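Local coordinates for sensor protein QseC (Escherichia coli, PDB 3JZ3), which is the sensor histidine kinase of the QseB/QseC two-component system, activating the flagella regulon through FlhDC and possibly phosphorylating QseB, at residues Val55-Thr60 with Ile186-Ile190; Asp146-Asp152 with Phe208-Trp214; Lys110-Gln114 with Leu193-Asn197; Ser85-Ile89 with Val122-Asp127. All coordinates share one frame; numbering follows the deposited sequence.

Interaction 1. Residues Val55-Thr60 with Ile186-Ile190; sequences VDQLLT and IVQRI
Arg189 reaches from helix 186-190 to helix 55-60, and its outer half, from CD on, carries the contact. It leaves the backbone from CB with CG anti to N (chi1 -173°). CD lies 3.7 Å from Asp56 OD1, with Leu59 CB a little farther off. A bend at chi3 turns the head group across the side chains of Asp56 and Thr60. NE comes close to Thr60 OG1 without a hydrogen bond; that hydroxyl sits 3.3 Å above the guanidinium plane, displaced toward its rim, and is itself tied back to Asp56 O in a bond of 2.8 Å. At the tip, NH1 forms a salt bridge of 2.8 Å with Asp56 OD1, the two flat groups being turned 46° apart. A long arginine suits this rim, since it can span the gap to place its charge on Asp56. Asp56 CB also lies 3.6 Å from Ile186 CD1, and the side chains of Leu59 and Ile190 cross at about a right angle, CD1 to CG1 3.9 Å. The contact joins helix 42-61, of the phospho-acceptor domain, to helix 186-193 of the ATPase domain. Val55 and Ile190 also touch helix 115-131, Val187 packs on strand 197-202, and Leu58 of the second subunit packs on Val55 and Leu59.

Interaction 2. Residues Asp146-Asp152 with Phe208-Trp214; sequences DNFIVRD and FEAKVSW
Two central, antiparallel strands of the mixed sheet in the HATPase domain, the alpha/beta sandwich shared with DNA gyrase B and HSP90, meet here. Phe148 with Val212 and Val150 with Ala210 are hydrogen-bonded pairs, each closed by two N-H...O=C bonds; Val212 N to Phe148 O, at 2.9 Å, is representative. Their side chains all turn to the buried face, where helix 115-131 lies against Phe148 and Val150; apolar residues suit this covered side. There Val212 CB stands over the face of the Phe148 ring, 3.9 Å from its centroid, in a CH-pi contact. On the other face Ile149 CG1 runs beside Lys211 CG at 3.9 Å, so the lysine contributes its aliphatic stem. At one end of the pair, Asp152 N bonds to Phe208 O, while the Asp152 carboxylate takes a bond from Gly154 N and only a weak one from Phe208 N. At the other end, Trp214 CG lies between its backbone N and carbonyl carbon (chi1 54°), which folds the indole back over the start of the neighbouring strand. Asp146 C sits 3.4 Å above the centre of that ring system, and Phe148 CD2 meets its edge 3.7 Å from Trp214 CZ3.

Interaction 3. Residues Lys110-Gln114 with Leu193-Asn197; sequences KRTGQ and LHGMN
His194, at the Schellman motif that ends helix 186-193, and Arg111 of strand 110-113 reach toward each other's backbone. The imidazole presents its edge to the strand. Gln114 N donates to NE2 at 3.2 Å and lies 13° out of the ring plane, while CD2 of the same ring rests 3.3 Å from Gly113 CA. Gly113, with no side chain, lets the ring edge come this close. The other ring nitrogen, ND1, is paired with Ile190 O of the preceding helical turn, so both nitrogens are engaged and the rotation of the ring is fixed. Arg111 answers from the strand. Bends at chi2 and chi3 curl its chain, and the flat guanidinium meets the carbonyl of His194 in its own plane, NH2 to O at 3.1 Å. Alongside, the extended selenomethionine Met196 slides past Arg111 in the opposite direction, its CE 3.9 Å from Arg111 CG, thus matching a flexible apolar chain to the arginine stem. Gly195 takes the left-handed conformation (phi 70°) that the motif needs and that glycine adopts readily. Gln114 is the N-cap of helix 115-131, so the histidine joins the C-terminal end of helix 186-193 to the start of helix 115-131: Gln114 OE1 accepts from Leu116 N.

Interaction 4. Residues Ser85-Ile89 with Val122-Asp127; sequences SVMDI and VRNLLD
A buried helix-helix interface of the ATP-binding domain brings helix 78-95 against helix 115-131, the two short segments crossing at -43° with their axes 10.2 Å apart. At the Ser85 end the contact is made mostly of carbon atoms. Ser85 is small enough to let the helices approach: its CB lies 3.7 Å from Leu126 CD1, and its OG is 3.6 Å from Val122 CG1. That hydroxyl is bonded to Leu81 O of its own helix, so a polar atom can sit inside the interface without a partner from the facing segment. Further along, Arg123 makes most of the remaining contacts. With CG anti to its backbone N (chi1 -167°) and a bend at chi2, it sets its guanidinium beside Asp88 and Ile89, with Ile89 CG1 3.4 Å from Arg123 NE. Asp88 CB stands 3.6 Å above one face, toward the rim, and Asp88 OD2 makes a long salt bridge of 3.6 Å to Arg123 NH1, well out of the guanidinium plane, where the attraction is one of charge alone. Asp127, one turn on, pairs its OD1 with Arg123 NE, and the resulting three-residue network would probably spread the buried positive charge. Ile89 CD1 reaches Asp127 OD1 at 3.3 Å. Leu44 and Ile48 of helix 42-61 also touch the arginine. Helices layered in this way on one face of a mixed sheet are characteristic of the HATPase alpha/beta sandwich.

From the N terminus, helix 42-61 supplies the first half of interaction 1, whose partner comes only after 125 intervening residues. Within that span interaction 4 opens and closes, pairing helix 78-95 with helix 115-131. Interaction 3 opens at strand 110-113, between the two halves of interaction 4, and closes after helix 186-193, so it crosses interactions 1 and 4. Interaction 2 follows interaction 4 in series but crosses both 1 and 3. In space, Leu125 bridges interaction 4 to Val187 of interaction 1 and to Ala210 and Val212 of interaction 2, while Trp214 packs on Arg111 of interaction 3. Together they bind helix 42-61 of the phospho-acceptor domain, the helical layer and the sheet.

Interaction 1. Residues Val55-Thr60 with Ile186-Ile190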
loop_
_atom_site.group_PDB
_atom_site.type_symbol
_atom_site.label_atom_id
_atom_site.label_comp_id
_atom_site.label_asym_id
_atom_site.label_seq_id
_atom_site.Cartn_x
_atom_site.Cartn_y
_atom_site.Cartn_z
ATOM N N VAL B 55 -4.566 -3.578 6.575
ATOM C CA VAL B 55 -5.401 -4.439 5.734
ATOM C C VAL B 55 -5.820 -5.706 6.482
ATOM O O VAL B 55 -6.944 -6.184 6.314
ATOM C CB VAL B 55 -4.721 -4.765 4.372
ATOM C CG1 VAL B 55 -5.535 -5.775 3.580
ATOM C CG2 VAL B 55 -4.534 -3.491 3.551
ATOM N N ASP B 56 -4.924 -6.230 7.320
ATOM C CA ASP B 56 -5.256 -7.345 8.209
ATOM C C ASP B 56 -6.440 -7.000 9.107
ATOM O O ASP B 56 -7.397 -7.770 9.198
ATOM C CB ASP B 56 -4.051 -7.742 9.067
ATOM C CG ASP B 56 -4.317 -8.973 9.930
ATOM O OD1 ASP B 56 -5.086 -9.867 9.508
ATOM O OD2 ASP B 56 -3.744 -9.049 11.037
ATOM N N GLN B 57 -6.367 -5.842 9.763
ATOM C CA GLN B 57 -7.445 -5.380 10.635
ATOM C C GLN B 57 -8.744 -5.221 9.852
ATOM O O GLN B 57 -9.791 -5.703 10.281
ATOM C CB GLN B 57 -7.064 -4.069 11.325
ATOM C CG GLN B 57 -8.120 -3.556 12.300
ATOM C CD GLN B 57 -7.641 -2.389 13.145
ATOM O OE1 GLN B 57 -6.851 -1.553 12.697
ATOM N NE2 GLN B 57 -8.123 -2.327 14.377
ATOM N N LEU B 58 -8.664 -4.574 8.690
ATOM C CA LEU B 58 -9.848 -4.345 7.861
ATOM C C LEU B 58 -10.469 -5.639 7.327
ATOM O O LEU B 58 -11.691 -5.732 7.198
ATOM C CB LEU B 58 -9.539 -3.377 6.714
ATOM C CG LEU B 58 -9.203 -1.928 7.084
ATOM C CD1 LEU B 58 -8.900 -1.114 5.834
ATOM C CD2 LEU B 58 -10.318 -1.274 7.886
ATOM N N LEU B 59 -9.629 -6.633 7.029
ATOM C CA LEU B 59 -10.104 -7.952 6.605
ATOM C C LEU B 59 -10.909 -8.633 7.706
ATOM O O LEU B 59 -11.996 -9.161 7.452
ATOM C CB LEU B 59 -8.939 -8.858 6.189
ATOM C CG LEU B 59 -8.387 -8.790 4.761
ATOM C CD1 LEU B 59 -7.162 -9.674 4.662
ATOM C CD2 LEU B 59 -9.425 -9.205 3.725
ATOM N N THR B 60 -10.362 -8.612 8.920
ATOM C CA THR B 60 -10.996 -9.205 10.091
ATOM C C THR B 60 -12.341 -8.538 10.402
ATOM O O THR B 60 -13.352 -9.226 10.558
ATOM C CB THR B 60 -10.078 -9.109 11.332
ATOM O OG1 THR B 60 -8.738 -9.477 10.977
ATOM C CG2 THR B 60 -10.570 -10.023 12.440
ATOM N N ILE B 186 -1.715 -12.750 8.957
ATOM C CA ILE B 186 -2.437 -12.229 7.798
ATOM C C ILE B 186 -2.200 -13.177 6.623
ATOM O O ILE B 186 -3.068 -13.342 5.757
ATOM C CB ILE B 186 -2.001 -10.778 7.433
ATOM C CG1 ILE B 186 -3.017 -10.138 6.472
ATOM C CG2 ILE B 186 -0.574 -10.753 6.874
ATOM C CD1 ILE B 186 -2.600 -8.782 5.888
ATOM N N VAL B 187 -1.017 -13.794 6.618
ATOM C CA VAL B 187 -0.653 -14.826 5.656
ATOM C C VAL B 187 -1.678 -15.955 5.722
ATOM O O VAL B 187 -2.215 -16.364 4.694
ATOM C CB VAL B 187 0.778 -15.361 5.910
ATOM C CG1 VAL B 187 1.088 -16.550 5.010
ATOM C CG2 VAL B 187 1.811 -14.248 5.707
ATOM N N GLN B 188 -1.970 -16.425 6.933
ATOM C CA GLN B 188 -2.987 -17.454 7.137
ATOM C C GLN B 188 -4.380 -16.989 6.702
ATOM O O GLN B 188 -5.140 -17.763 6.122
ATOM C CB GLN B 188 -3.007 -17.920 8.598
ATOM N N ARG B 189 -4.697 -15.725 6.969
ATOM C CA ARG B 189 -6.018 -15.168 6.675
ATOM C C ARG B 189 -6.243 -14.973 5.172
ATOM O O ARG B 189 -7.288 -15.359 4.640
ATOM C CB ARG B 189 -6.216 -13.849 7.434
ATOM C CG ARG B 189 -7.612 -13.251 7.333
ATOM C CD ARG B 189 -7.789 -12.069 8.295
ATOM N NE ARG B 189 -8.123 -12.499 9.655
ATOM C CZ ARG B 189 -7.255 -12.599 10.661
ATOM N NH1 ARG B 189 -5.972 -12.298 10.488
ATOM N NH2 ARG B 189 -7.675 -13.003 11.851
ATOM N N ILE B 190 -5.264 -14.373 4.500
ATOM C CA ILE B 190 -5.323 -14.169 3.054
ATOM C C ILE B 190 -5.361 -15.515 2.327
ATOM O O ILE B 190 -6.170 -15.711 1.416
ATOM C CB ILE B 190 -4.140 -13.304 2.557
ATOM C CG1 ILE B 190 -4.371 -11.837 2.925
ATOM C CG2 ILE B 190 -3.935 -13.453 1.050
ATOM C CD1 ILE B 190 -3.124 -10.977 2.823
#

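Interaction 2. Residues Asp146-Asp152 with Phe208-Trp214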
loop_
_atom_site.group_PDB
_atom_site.type_symbol
_atom_site.label_atom_id
_atom_site.label_comp_id
_atom_site.label_asym_id
_atom_site.label_seq_id
_atom_site.Cartn_x
_atom_site.Cartn_y
_atom_site.Cartn_z
ATOM N N ASP B 146 1.152 -26.998 -7.467
ATOM C CA ASP B 146 0.069 -26.766 -6.511
ATOM C C ASP B 146 0.531 -26.139 -5.189
ATOM O O ASP B 146 -0.187 -26.186 -4.187
ATOM C CB ASP B 146 -0.688 -28.074 -6.248
ATOM C CG ASP B 146 0.197 -29.165 -5.664
ATOM O OD1 ASP B 146 1.433 -28.971 -5.564
ATOM O OD2 ASP B 146 -0.352 -30.228 -5.303
ATOM N N ASN B 147 1.732 -25.564 -5.197
ATOM C CA ASN B 147 2.276 -24.868 -4.036
ATOM C C ASN B 147 3.446 -23.970 -4.414
ATOM O O ASN B 147 4.081 -24.173 -5.449
ATOM C CB ASN B 147 2.723 -25.862 -2.958
ATOM C CG ASN B 147 3.887 -26.729 -3.409
ATOM O OD1 ASN B 147 5.049 -26.419 -3.141
ATOM N ND2 ASN B 147 3.579 -27.814 -4.109
ATOM N N PHE B 148 3.719 -22.971 -3.583
ATOM C CA PHE B 148 5.020 -22.311 -3.616
ATOM C C PHE B 148 5.666 -22.346 -2.237
ATOM O O PHE B 148 4.976 -22.471 -1.224
ATOM C CB PHE B 148 4.983 -20.901 -4.246
ATOM C CG PHE B 148 4.242 -19.870 -3.442
ATOM C CD1 PHE B 148 4.900 -19.123 -2.467
ATOM C CD2 PHE B 148 2.898 -19.610 -3.692
ATOM C CE1 PHE B 148 4.220 -18.151 -1.727
ATOM C CE2 PHE B 148 2.205 -18.635 -2.960
ATOM C CZ PHE B 148 2.868 -17.910 -1.975
ATOM N N ILE B 149 6.993 -22.278 -2.210
ATOM C CA ILE B 149 7.748 -22.389 -0.968
ATOM C C ILE B 149 8.718 -21.228 -0.830
ATOM O O ILE B 149 9.427 -20.883 -1.776
ATOM C CB ILE B 149 8.547 -23.724 -0.885
ATOM C CG1 ILE B 149 7.606 -24.938 -0.940
ATOM C CG2 ILE B 149 9.399 -23.772 0.388
ATOM C CD1 ILE B 149 8.291 -26.249 -1.350
ATOM N N VAL B 150 8.726 -20.621 0.354
ATOM C CA VAL B 150 9.741 -19.645 0.729
ATOM C C VAL B 150 10.548 -20.259 1.872
ATOM O O VAL B 150 9.983 -20.713 2.869
ATOM C CB VAL B 150 9.117 -18.287 1.136
ATOM C CG1 VAL B 150 10.201 -17.245 1.392
ATOM C CG2 VAL B 150 8.154 -17.795 0.060
ATOM N N ARG B 151 11.869 -20.284 1.711
ATOM C CA ARG B 151 12.751 -21.043 2.592
ATOM C C ARG B 151 14.051 -20.287 2.858
ATOM O O ARG B 151 14.705 -19.817 1.926
ATOM C CB ARG B 151 13.048 -22.401 1.949
ATOM C CG ARG B 151 14.008 -23.286 2.710
ATOM C CD ARG B 151 14.813 -24.143 1.744
ATOM N NE ARG B 151 15.612 -25.156 2.430
ATOM C CZ ARG B 151 16.777 -24.929 3.031
ATOM N NH1 ARG B 151 17.305 -23.709 3.052
ATOM N NH2 ARG B 151 17.416 -25.929 3.625
ATOM N N ASP B 152 14.422 -20.176 4.132
ATOM C CA ASP B 152 15.667 -19.513 4.530
ATOM C C ASP B 152 16.579 -20.441 5.339
ATOM O O ASP B 152 16.210 -21.579 5.634
ATOM C CB ASP B 152 15.371 -18.219 5.307
ATOM C CG ASP B 152 14.591 -18.466 6.592
ATOM O OD1 ASP B 152 13.378 -18.162 6.621
ATOM O OD2 ASP B 152 15.188 -18.963 7.573
ATOM N N PHE B 208 14.288 -22.165 8.267
ATOM C CA PHE B 208 12.834 -21.994 8.280
ATOM C C PHE B 208 12.213 -22.235 6.903
ATOM O O PHE B 208 12.861 -22.040 5.873
ATOM C CB PHE B 208 12.463 -20.602 8.804
ATOM C CG PHE B 208 10.996 -20.428 9.094
ATOM C CD1 PHE B 208 10.412 -21.041 10.201
ATOM C CD2 PHE B 208 10.199 -19.643 8.265
ATOM C CE1 PHE B 208 9.052 -20.876 10.475
ATOM C CE2 PHE B 208 8.838 -19.472 8.530
ATOM C CZ PHE B 208 8.266 -20.090 9.639
ATOM N N GLU B 209 10.955 -22.665 6.900
ATOM C CA GLU B 209 10.234 -22.958 5.667
ATOM C C GLU B 209 8.753 -22.597 5.783
ATOM O O GLU B 209 8.110 -22.876 6.799
ATOM C CB GLU B 209 10.395 -24.437 5.302
ATOM C CG GLU B 209 9.706 -24.858 4.007
ATOM C CD GLU B 209 9.630 -26.367 3.838
ATOM O OE1 GLU B 209 10.654 -27.049 4.069
ATOM O OE2 GLU B 209 8.547 -26.873 3.468
ATOM N N ALA B 210 8.228 -21.967 4.736
ATOM C CA ALA B 210 6.802 -21.693 4.617
ATOM C C ALA B 210 6.315 -22.216 3.271
ATOM O O ALA B 210 6.935 -21.951 2.238
ATOM C CB ALA B 210 6.532 -20.204 4.746
ATOM N N LYS B 211 5.218 -22.967 3.288
ATOM C CA LYS B 211 4.663 -23.546 2.070
ATOM C C LYS B 211 3.191 -23.189 1.906
ATOM O O LYS B 211 2.360 -23.520 2.758
ATOM C CB LYS B 211 4.838 -25.068 2.056
ATOM C CG LYS B 211 4.210 -25.760 0.841
ATOM C CD LYS B 211 3.863 -27.218 1.128
ATOM C CE LYS B 211 5.082 -28.126 1.030
ATOM N NZ LYS B 211 4.781 -29.501 1.511
ATOM N N VAL B 212 2.879 -22.518 0.801
ATOM C CA VAL B 212 1.507 -22.158 0.488
ATOM C C VAL B 212 0.982 -23.128 -0.562
ATOM O O VAL B 212 1.463 -23.155 -1.690
ATOM C CB VAL B 212 1.387 -20.695 0.006
ATOM C CG1 VAL B 212 -0.061 -20.345 -0.316
ATOM C CG2 VAL B 212 1.938 -19.740 1.060
ATOM N N SER B 213 -0.005 -23.930 -0.177
ATOM C CA SER B 213 -0.562 -24.930 -1.073
ATOM C C SER B 213 -2.019 -24.644 -1.407
ATOM O O SER B 213 -2.738 -24.012 -0.629
ATOM C CB SER B 213 -0.422 -26.327 -0.466
ATOM O OG SER B 213 -1.056 -26.390 0.799
ATOM N N TRP B 214 -2.433 -25.115 -2.578
ATOM C CA TRP B 214 -3.820 -25.037 -3.029
ATOM C C TRP B 214 -4.155 -26.324 -3.777
ATOM O O TRP B 214 -3.266 -27.135 -4.060
ATOM C CB TRP B 214 -4.024 -23.824 -3.942
ATOM C CG TRP B 214 -3.066 -23.799 -5.084
ATOM C CD1 TRP B 214 -3.231 -24.383 -6.306
ATOM C CD2 TRP B 214 -1.775 -23.180 -5.105
ATOM N NE1 TRP B 214 -2.128 -24.158 -7.089
ATOM C CE2 TRP B 214 -1.219 -23.423 -6.377
ATOM C CE3 TRP B 214 -1.037 -22.440 -4.173
ATOM C CZ2 TRP B 214 0.045 -22.954 -6.741
ATOM C CZ3 TRP B 214 0.217 -21.973 -4.537
ATOM C CH2 TRP B 214 0.745 -22.234 -5.810
#

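Interaction 3. Residues Lys110-Gln114 with Leu193-Asn197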
loop_
_atom_site.group_PDB
_atom_site.type_symbol
_atom_site.label_atom_id
_atom_site.label_comp_id
_atom_site.label_asym_id
_atom_site.label_seq_id
_atom_site.Cartn_x
_atom_site.Cartn_y
_atom_site.Cartn_z
ATOM N N LYS B 110 -2.240 -20.382 -12.827
ATOM C CA LYS B 110 -3.146 -19.274 -12.545
ATOM C C LYS B 110 -4.099 -19.623 -11.412
ATOM O O LYS B 110 -4.713 -20.692 -11.414
ATOM C CB LYS B 110 -3.939 -18.877 -13.793
ATOM C CG LYS B 110 -3.090 -18.405 -14.966
ATOM C CD LYS B 110 -3.954 -17.774 -16.050
ATOM C CE LYS B 110 -3.148 -17.439 -17.295
ATOM N NZ LYS B 110 -2.782 -18.659 -18.078
ATOM N N ARG B 111 -4.207 -18.722 -10.441
ATOM C CA ARG B 111 -5.164 -18.873 -9.348
ATOM C C ARG B 111 -6.124 -17.695 -9.315
ATOM O O ARG B 111 -5.761 -16.574 -9.675
ATOM C CB ARG B 111 -4.452 -18.995 -7.999
ATOM C CG ARG B 111 -3.842 -20.364 -7.724
ATOM C CD ARG B 111 -4.906 -21.448 -7.576
ATOM N NE ARG B 111 -5.687 -21.319 -6.345
ATOM C CZ ARG B 111 -6.572 -22.216 -5.920
ATOM N NH1 ARG B 111 -6.800 -23.321 -6.623
ATOM N NH2 ARG B 111 -7.228 -22.016 -4.784
ATOM N N THR B 112 -7.354 -17.963 -8.892
ATOM C CA THR B 112 -8.347 -16.921 -8.719
ATOM C C THR B 112 -8.033 -16.192 -7.420
ATOM O O THR B 112 -7.932 -16.809 -6.357
ATOM C CB THR B 112 -9.779 -17.505 -8.693
ATOM O OG1 THR B 112 -9.988 -18.301 -9.866
ATOM C CG2 THR B 112 -10.826 -16.389 -8.661
ATOM N N GLY B 113 -7.850 -14.883 -7.511
ATOM C CA GLY B 113 -7.530 -14.106 -6.329
ATOM C C GLY B 113 -7.526 -12.608 -6.509
ATOM O O GLY B 113 -7.662 -12.095 -7.620
ATOM N N GLN B 114 -7.377 -11.914 -5.388
ATOM C CA GLN B 114 -7.203 -10.475 -5.366
ATOM C C GLN B 114 -5.688 -10.193 -5.357
ATOM O O GLN B 114 -4.980 -10.602 -4.432
ATOM C CB GLN B 114 -7.977 -9.887 -4.164
ATOM C CG GLN B 114 -7.462 -8.583 -3.545
ATOM C CD GLN B 114 -7.304 -7.442 -4.520
ATOM O OE1 GLN B 114 -6.192 -7.084 -4.868
ATOM N NE2 GLN B 114 -8.412 -6.864 -4.959
ATOM N N LEU B 193 -8.753 -17.154 2.656
ATOM C CA LEU B 193 -9.683 -16.447 1.782
ATOM C C LEU B 193 -9.566 -16.926 0.330
ATOM O O LEU B 193 -10.563 -16.981 -0.389
ATOM C CB LEU B 193 -9.448 -14.936 1.883
ATOM C CG LEU B 193 -10.280 -13.955 1.053
ATOM C CD1 LEU B 193 -11.732 -13.923 1.510
ATOM C CD2 LEU B 193 -9.670 -12.568 1.135
ATOM N N HIS B 194 -8.350 -17.282 -0.081
ATOM C CA HIS B 194 -8.076 -17.744 -1.444
ATOM C C HIS B 194 -8.185 -19.262 -1.609
ATOM O O HIS B 194 -7.834 -19.803 -2.661
ATOM C CB HIS B 194 -6.681 -17.290 -1.873
ATOM C CG HIS B 194 -6.580 -15.822 -2.131
ATOM N ND1 HIS B 194 -6.372 -14.903 -1.127
ATOM C CD2 HIS B 194 -6.663 -15.114 -3.280
ATOM C CE1 HIS B 194 -6.330 -13.690 -1.646
ATOM N NE2 HIS B 194 -6.504 -13.790 -2.952
ATOM N N GLY B 195 -8.663 -19.946 -0.572
ATOM C CA GLY B 195 -8.761 -21.407 -0.590
ATOM C C GLY B 195 -7.400 -22.079 -0.551
ATOM O O GLY B 195 -7.215 -23.158 -1.115
HETATM N N MSE B 196 -6.449 -21.433 0.119
HETATM C CA MSE B 196 -5.083 -21.929 0.208
HETATM C C MSE B 196 -4.760 -22.305 1.642
HETATM O O MSE B 196 -5.351 -21.773 2.582
HETATM C CB MSE B 196 -4.083 -20.873 -0.281
HETATM C CG MSE B 196 -4.216 -20.488 -1.747
HETATM SE SE MSE B 196 -3.040 -18.996 -2.237
HETATM C CE MSE B 196 -3.561 -18.806 -4.112
ATOM N N ASN B 197 -3.818 -23.226 1.799
ATOM C CA ASN B 197 -3.320 -23.632 3.103
ATOM C C ASN B 197 -1.894 -23.131 3.245
ATOM O O ASN B 197 -1.145 -23.096 2.270
ATOM C CB ASN B 197 -3.358 -25.162 3.216
ATOM C CG ASN B 197 -3.009 -25.671 4.611
ATOM O OD1 ASN B 197 -1.890 -25.496 5.095
ATOM N ND2 ASN B 197 -3.966 -26.332 5.249
#

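Interaction 4. Residues Ser85-Ile89 with Val122-Asp127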
loop_
_atom_site.group_PDB
_atom_site.type_symbol
_atom_site.label_atom_id
_atom_site.label_comp_id
_atom_site.label_asym_id
_atom_site.label_seq_id
_atom_site.Cartn_x
_atom_site.Cartn_y
_atom_site.Cartn_z
ATOM N N SER B 85 7.536 -9.877 -6.860
ATOM C CA SER B 85 7.834 -9.771 -5.434
ATOM C C SER B 85 9.331 -9.902 -5.171
ATOM O O SER B 85 9.894 -9.148 -4.372
ATOM C CB SER B 85 7.074 -10.829 -4.640
ATOM O OG SER B 85 5.690 -10.547 -4.622
ATOM N N VAL B 86 9.973 -10.850 -5.854
ATOM C CA VAL B 86 11.416 -11.013 -5.742
ATOM C C VAL B 86 12.100 -9.730 -6.208
ATOM O O VAL B 86 13.042 -9.260 -5.566
ATOM C CB VAL B 86 11.928 -12.260 -6.515
ATOM C CG1 VAL B 86 13.445 -12.233 -6.665
ATOM C CG2 VAL B 86 11.504 -13.535 -5.802
HETATM N N MSE B 87 11.586 -9.150 -7.294
HETATM C CA MSE B 87 12.141 -7.924 -7.879
HETATM C C MSE B 87 12.110 -6.725 -6.943
HETATM O O MSE B 87 13.046 -5.927 -6.925
HETATM C CB MSE B 87 11.465 -7.589 -9.212
HETATM C CG MSE B 87 11.980 -8.404 -10.396
HETATM SE SE MSE B 87 13.937 -8.481 -10.506
HETATM C CE MSE B 87 14.278 -9.839 -9.159
ATOM N N ASP B 88 11.035 -6.606 -6.171
ATOM C CA ASP B 88 10.904 -5.545 -5.181
ATOM C C ASP B 88 12.008 -5.622 -4.134
ATOM O O ASP B 88 12.415 -4.603 -3.571
ATOM C CB ASP B 88 9.541 -5.631 -4.486
ATOM C CG ASP B 88 8.403 -5.118 -5.351
ATOM O OD1 ASP B 88 8.653 -4.294 -6.259
ATOM O OD2 ASP B 88 7.248 -5.534 -5.112
ATOM N N ILE B 89 12.495 -6.840 -3.907
ATOM C CA ILE B 89 13.371 -7.169 -2.789
ATOM C C ILE B 89 14.835 -7.333 -3.189
ATOM O O ILE B 89 15.729 -6.973 -2.426
ATOM C CB ILE B 89 12.860 -8.468 -2.086
ATOM C CG1 ILE B 89 11.692 -8.149 -1.150
ATOM C CG2 ILE B 89 13.972 -9.207 -1.340
ATOM C CD1 ILE B 89 12.030 -7.189 -0.020
ATOM N N VAL B 122 2.694 -12.849 -0.186
ATOM C CA VAL B 122 4.005 -13.286 -0.665
ATOM C C VAL B 122 5.115 -12.434 -0.058
ATOM O O VAL B 122 6.140 -12.954 0.385
ATOM C CB VAL B 122 4.090 -13.276 -2.219
ATOM C CG1 VAL B 122 5.512 -13.530 -2.681
ATOM C CG2 VAL B 122 3.152 -14.322 -2.812
ATOM N N ARG B 123 4.882 -11.126 -0.022
ATOM C CA ARG B 123 5.873 -10.174 0.454
ATOM C C ARG B 123 6.183 -10.314 1.951
ATOM O O ARG B 123 7.327 -10.139 2.367
ATOM C CB ARG B 123 5.433 -8.755 0.111
ATOM C CG ARG B 123 6.518 -7.722 0.277
ATOM C CD ARG B 123 7.582 -7.809 -0.800
ATOM N NE ARG B 123 8.636 -6.827 -0.562
ATOM C CZ ARG B 123 8.572 -5.544 -0.912
ATOM N NH1 ARG B 123 7.500 -5.059 -1.523
ATOM N NH2 ARG B 123 9.590 -4.740 -0.645
ATOM N N ASN B 124 5.168 -10.634 2.748
ATOM C CA ASN B 124 5.360 -10.928 4.166
ATOM C C ASN B 124 6.269 -12.128 4.403
ATOM O O ASN B 124 7.162 -12.081 5.251
ATOM C CB ASN B 124 4.017 -11.146 4.860
ATOM C CG ASN B 124 3.410 -9.858 5.356
ATOM O OD1 ASN B 124 3.813 -9.329 6.389
ATOM N ND2 ASN B 124 2.433 -9.343 4.622
ATOM N N LEU B 125 6.035 -13.197 3.644
ATOM C CA LEU B 125 6.857 -14.400 3.728
ATOM C C LEU B 125 8.290 -14.116 3.293
ATOM O O LEU B 125 9.238 -14.678 3.844
ATOM C CB LEU B 125 6.268 -15.518 2.866
ATOM C CG LEU B 125 4.902 -16.103 3.221
ATOM C CD1 LEU B 125 4.501 -17.103 2.153
ATOM C CD2 LEU B 125 4.900 -16.753 4.600
ATOM N N LEU B 126 8.428 -13.237 2.301
ATOM C CA LEU B 126 9.724 -12.854 1.760
ATOM C C LEU B 126 10.517 -11.976 2.710
ATOM O O LEU B 126 11.690 -12.240 2.955
ATOM C CB LEU B 126 9.562 -12.146 0.415
ATOM C CG LEU B 126 9.678 -13.014 -0.831
ATOM C CD1 LEU B 126 9.412 -12.172 -2.057
ATOM C CD2 LEU B 126 11.059 -13.638 -0.906
ATOM N N ASP B 127 9.876 -10.930 3.229
ATOM C CA ASP B 127 10.493 -10.042 4.216
ATOM C C ASP B 127 10.916 -10.806 5.465
ATOM O O ASP B 127 11.993 -10.562 6.006
ATOM C CB ASP B 127 9.541 -8.903 4.597
ATOM C CG ASP B 127 9.297 -7.930 3.453
ATOM O OD1 ASP B 127 10.016 -7.992 2.433
ATOM O OD2 ASP B 127 8.377 -7.096 3.579
#